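PDB 4ECO: uncharacterized protein from Bacteroides eggerthii DSM 20697, which is of unknown function but, as a leucine-rich repeat protein, probably binds other proteins. Local coordinates for residues 491-496 against 510-515; 443-448 against 462-467. All coordinates share one frame; numbering follows the deposited sequence.

Contact 1: residues 491-496 against 510-515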
# COMPACT_ATOMS: atom_id res chain seq x y z
N THR A 491 -23.89 1.45 7.17
CA THR A 491 -24.39 2.65 6.50
C THR A 491 -24.11 2.65 4.97
O THR A 491 -24.69 3.48 4.27
CB THR A 491 -23.81 3.92 7.17
OG1 THR A 491 -22.38 3.90 7.07
CG2 THR A 491 -24.25 4.05 8.64
N SER A 492 -23.26 1.74 4.45
CA SER A 492 -22.96 1.68 3.00
C SER A 492 -22.98 0.25 2.49
O SER A 492 -22.33 -0.62 3.06
CB SER A 492 -21.61 2.34 2.68
OG SER A 492 -21.58 3.72 3.01
N ILE A 493 -23.76 -0.00 1.42
CA ILE A 493 -23.87 -1.31 0.79
C ILE A 493 -23.71 -1.17 -0.73
O ILE A 493 -24.55 -0.55 -1.38
CB ILE A 493 -25.20 -2.03 1.16
CG1 ILE A 493 -25.52 -1.95 2.69
CG2 ILE A 493 -25.16 -3.47 0.66
CD1 ILE A 493 -26.87 -2.57 3.10
N ASP A 494 -22.62 -1.73 -1.29
CA ASP A 494 -22.35 -1.76 -2.72
C ASP A 494 -22.62 -3.15 -3.24
O ASP A 494 -21.97 -4.11 -2.83
CB ASP A 494 -20.92 -1.34 -3.04
CG ASP A 494 -20.75 -0.73 -4.42
OD1 ASP A 494 -21.57 -1.01 -5.30
OD2 ASP A 494 -19.76 0.02 -4.62
N LEU A 495 -23.67 -3.27 -4.07
CA LEU A 495 -24.10 -4.54 -4.64
C LEU A 495 -24.15 -4.47 -6.17
O LEU A 495 -24.79 -5.34 -6.79
CB LEU A 495 -25.47 -4.94 -4.07
CG LEU A 495 -25.47 -5.42 -2.62
CD1 LEU A 495 -26.81 -5.25 -1.99
CD2 LEU A 495 -24.94 -6.86 -2.51
N ARG A 496 -23.44 -3.50 -6.78
CA ARG A 496 -23.39 -3.38 -8.23
C ARG A 496 -22.87 -4.65 -8.88
O ARG A 496 -22.10 -5.41 -8.25
CB ARG A 496 -22.48 -2.21 -8.67
CG ARG A 496 -22.95 -0.79 -8.39
CD ARG A 496 -21.80 0.17 -8.64
NE ARG A 496 -20.66 -0.20 -7.78
CZ ARG A 496 -19.39 0.04 -8.05
NH1 ARG A 496 -19.04 0.68 -9.16
NH2 ARG A 496 -18.45 -0.34 -7.20
N THR A 510 -35.84 -1.33 10.56
CA THR A 510 -35.93 -2.24 11.70
C THR A 510 -34.60 -2.98 11.96
O THR A 510 -34.34 -3.41 13.08
CB THR A 510 -37.05 -3.25 11.47
OG1 THR A 510 -36.75 -4.06 10.31
CG2 THR A 510 -38.41 -2.61 11.37
N THR A 511 -33.78 -3.15 10.92
CA THR A 511 -32.52 -3.87 11.07
C THR A 511 -31.34 -2.92 10.72
O THR A 511 -30.34 -2.90 11.45
CB THR A 511 -32.54 -5.17 10.24
OG1 THR A 511 -32.34 -4.82 8.89
CG2 THR A 511 -33.87 -5.97 10.36
N LEU A 512 -31.52 -2.09 9.64
CA LEU A 512 -30.58 -1.08 9.12
C LEU A 512 -31.09 0.36 9.38
O LEU A 512 -31.43 1.08 8.42
CB LEU A 512 -30.37 -1.28 7.60
CG LEU A 512 -29.78 -2.56 7.08
CD1 LEU A 512 -29.63 -2.49 5.59
CD2 LEU A 512 -28.45 -2.87 7.73
N PRO A 513 -31.19 0.82 10.65
CA PRO A 513 -31.77 2.15 10.91
C PRO A 513 -30.94 3.34 10.45
O PRO A 513 -31.48 4.45 10.40
CB PRO A 513 -31.88 2.19 12.44
CG PRO A 513 -30.89 1.23 12.92
CD PRO A 513 -30.88 0.13 11.92
N TYR A 514 -29.65 3.14 10.15
CA TYR A 514 -28.77 4.25 9.80
C TYR A 514 -28.18 4.15 8.38
O TYR A 514 -27.23 4.87 8.08
CB TYR A 514 -27.65 4.34 10.84
CG TYR A 514 -28.19 4.59 12.23
CD1 TYR A 514 -28.73 5.82 12.57
CD2 TYR A 514 -28.23 3.58 13.17
CE1 TYR A 514 -29.27 6.05 13.83
CE2 TYR A 514 -28.77 3.79 14.44
CZ TYR A 514 -29.29 5.03 14.77
OH TYR A 514 -29.84 5.24 16.02
N LEU A 515 -28.81 3.35 7.48
CA LEU A 515 -28.35 3.20 6.11
C LEU A 515 -28.23 4.57 5.41
O LEU A 515 -29.14 5.39 5.53
CB LEU A 515 -29.28 2.28 5.31
CG LEU A 515 -28.82 1.95 3.87
CD1 LEU A 515 -27.53 1.17 3.87
CD2 LEU A 515 -29.92 1.23 3.10
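T491 and I493, at the start of strand 492-494, meet L515, which enters the contact through one methyl, CD1. CG of L515 is anti to its backbone N (chi1 -175°), which carries the isobutyl group to this strand. CD1 lies 3.7 Å from T491 O and 3.9 Å from I493 CD1. The side chains of I493 and L515 run at about a right angle to each other. I493 also reaches L512 tip to tip, with 3.7 Å between I493 CD1 and L512 CD1. One isoleucine methyl thus touches two leucines, which a type I turn from L512 to L515 brings to the same place. T491 packs differently. Its methyl CG2 faces the backbone of Y514 and lies 4.1 Å from Y514 CB, while the tyrosine ring leads away. T491 OG1 takes no part in this packing and is hydrogen-bonded to S460 O.

The arrangement is that of consecutive turns of a leucine-rich repeat solenoid. Aliphatic side chains fill the interior, and L515 lies where the loop runs back to strand 517-519. Strand 492-494 lies between the parallel strands 461-463 and 517-519. I493 also packs on I462 of the former. S492 points the other way, onto I162 and I166 of helix 160-168, so the strand has packing on both faces.

Contact 2: residues 443-448 against 462-467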
# COMPACT_ATOMS: atom_id res chain seq x y z
N ASN A 443 -15.41 -11.15 -6.91
CA ASN A 443 -15.23 -12.50 -6.37
C ASN A 443 -16.29 -13.42 -7.01
O ASN A 443 -16.83 -13.08 -8.07
CB ASN A 443 -15.31 -12.49 -4.83
CG ASN A 443 -13.98 -12.33 -4.16
OD1 ASN A 443 -13.20 -13.26 -4.09
ND2 ASN A 443 -13.71 -11.16 -3.61
N GLN A 444 -16.60 -14.56 -6.39
CA GLN A 444 -17.59 -15.47 -6.93
C GLN A 444 -18.63 -15.81 -5.86
O GLN A 444 -19.14 -16.95 -5.82
CB GLN A 444 -16.89 -16.72 -7.46
CG GLN A 444 -16.19 -16.48 -8.78
CD GLN A 444 -15.50 -17.72 -9.25
OE1 GLN A 444 -14.28 -17.76 -9.41
NE2 GLN A 444 -16.27 -18.78 -9.45
N ILE A 445 -18.99 -14.80 -5.03
CA ILE A 445 -19.93 -14.94 -3.92
C ILE A 445 -21.37 -15.08 -4.46
O ILE A 445 -21.90 -14.13 -5.05
CB ILE A 445 -19.78 -13.73 -2.94
CG1 ILE A 445 -18.39 -13.73 -2.27
CG2 ILE A 445 -20.92 -13.70 -1.87
CD1 ILE A 445 -18.00 -12.39 -1.62
N SER A 446 -22.01 -16.25 -4.22
CA SER A 446 -23.41 -16.54 -4.65
C SER A 446 -24.41 -16.57 -3.48
O SER A 446 -25.62 -16.56 -3.70
CB SER A 446 -23.49 -17.87 -5.38
OG SER A 446 -22.76 -18.87 -4.71
N LYS A 447 -23.88 -16.63 -2.24
CA LYS A 447 -24.60 -16.67 -0.98
C LYS A 447 -24.12 -15.53 -0.15
O LYS A 447 -22.91 -15.33 -0.04
CB LYS A 447 -24.39 -18.02 -0.26
CG LYS A 447 -24.95 -19.24 -1.00
CD LYS A 447 -26.47 -19.20 -1.15
CE LYS A 447 -26.97 -20.39 -1.91
NZ LYS A 447 -28.44 -20.39 -2.02
N PHE A 448 -25.04 -14.74 0.43
CA PHE A 448 -24.68 -13.57 1.23
C PHE A 448 -23.84 -13.97 2.44
O PHE A 448 -24.21 -14.90 3.16
CB PHE A 448 -25.93 -12.81 1.68
CG PHE A 448 -25.62 -11.49 2.35
CD1 PHE A 448 -25.36 -10.35 1.60
CD2 PHE A 448 -25.62 -11.37 3.73
CE1 PHE A 448 -25.08 -9.14 2.22
CE2 PHE A 448 -25.34 -10.16 4.35
CZ PHE A 448 -25.07 -9.05 3.59
N ILE A 462 -19.80 -2.32 3.29
CA ILE A 462 -19.49 -3.58 2.63
C ILE A 462 -19.53 -3.39 1.10
O ILE A 462 -20.44 -2.76 0.56
CB ILE A 462 -20.42 -4.71 3.10
CG1 ILE A 462 -19.94 -6.10 2.61
CG2 ILE A 462 -21.91 -4.45 2.78
CD1 ILE A 462 -20.53 -7.29 3.34
N ASN A 463 -18.54 -3.96 0.42
CA ASN A 463 -18.51 -3.91 -1.03
C ASN A 463 -18.64 -5.30 -1.55
O ASN A 463 -17.78 -6.12 -1.31
CB ASN A 463 -17.23 -3.25 -1.52
CG ASN A 463 -17.35 -2.71 -2.92
OD1 ASN A 463 -18.16 -3.16 -3.77
ND2 ASN A 463 -16.51 -1.74 -3.17
N LEU A 464 -19.77 -5.60 -2.17
CA LEU A 464 -20.05 -6.93 -2.71
C LEU A 464 -20.24 -6.85 -4.23
O LEU A 464 -20.74 -7.78 -4.84
CB LEU A 464 -21.27 -7.53 -2.02
CG LEU A 464 -20.96 -8.22 -0.71
CD1 LEU A 464 -22.20 -8.36 0.14
CD2 LEU A 464 -20.31 -9.56 -0.95
N MSE A 465 -19.79 -5.73 -4.81
CA MSE A 465 -19.89 -5.49 -6.25
C MSE A 465 -19.12 -6.57 -7.04
O MSE A 465 -18.00 -6.94 -6.66
CB MSE A 465 -19.37 -4.06 -6.61
CG MSE A 465 -19.20 -3.81 -8.14
SE MSE A 465 -17.46 -4.43 -8.90
CE MSE A 465 -16.39 -2.96 -8.23
N GLY A 466 -19.70 -6.98 -8.16
CA GLY A 466 -19.04 -7.93 -9.05
C GLY A 466 -18.97 -9.32 -8.47
O GLY A 466 -17.89 -9.87 -8.33
N ASN A 467 -20.14 -9.88 -8.13
CA ASN A 467 -20.24 -11.21 -7.58
C ASN A 467 -21.37 -11.99 -8.27
O ASN A 467 -21.74 -11.64 -9.39
CB ASN A 467 -20.39 -11.15 -6.07
CG ASN A 467 -19.05 -11.02 -5.42
OD1 ASN A 467 -18.24 -11.93 -5.49
ND2 ASN A 467 -18.76 -9.87 -4.85
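N467 meets I445 at the turn after the strand 461-463, where leucine-rich repeats carry their row of asparagines. CG of N467 is anti to its carbonyl carbon (chi1 -84°), which brings the amide alongside I445. The amide oxygen N467 OD1 accepts from I445 N at 3.0 Å, although its modelled place is less sure because it crowds a neighbour. Nearby, N443 N donates to G466 O at 3.1 Å, joining the two turns through their backbones. Further in, the contact is apolar. L464 puts CD2 3.7 Å from I445 CD1 and its other methyl, CD1, 3.6 Å from F448 CE1. Both neighbours cross L464 at about a right angle.

The second shell fixes the N467 amide. Its ND2 donates almost straight to L464 O (2.9 Å, 177°), from above that carbonyl's plane, and also bonds L440 O of the preceding turn. An alanine here would probably leave L440 O without this donor and I445 N without its side-chain acceptor, weakening the tie between turns. N443 plays a like part one turn back: its amide bonds I414 N and F409 O. N463 forms an Asx turn: N463 OD1 accepts from the N of selenomethionine M465 at 3.2 Å.

Overall arrangement
The two contacts belong to nearby turns of one solenoid, with centres about 15 Å apart. Contact 2 holds strand 461-463 and contact 1 its parallel neighbour 492-494. Contact 1 is the more buried, though Y514 is exposed. It sits where a loop returns to the next strand, and it is apolar. Contact 2 is partly buried and lies where the chain leaves the strand. It adds amide and backbone hydrogen bonds to its aliphatic and aromatic contacts, and its segments bury more surface against each other. Residues 491-496 and 462-467 also touch directly: D494 O and R496 O probably accept from L464 N and G466 N, which carries the strand pairing on into the turn.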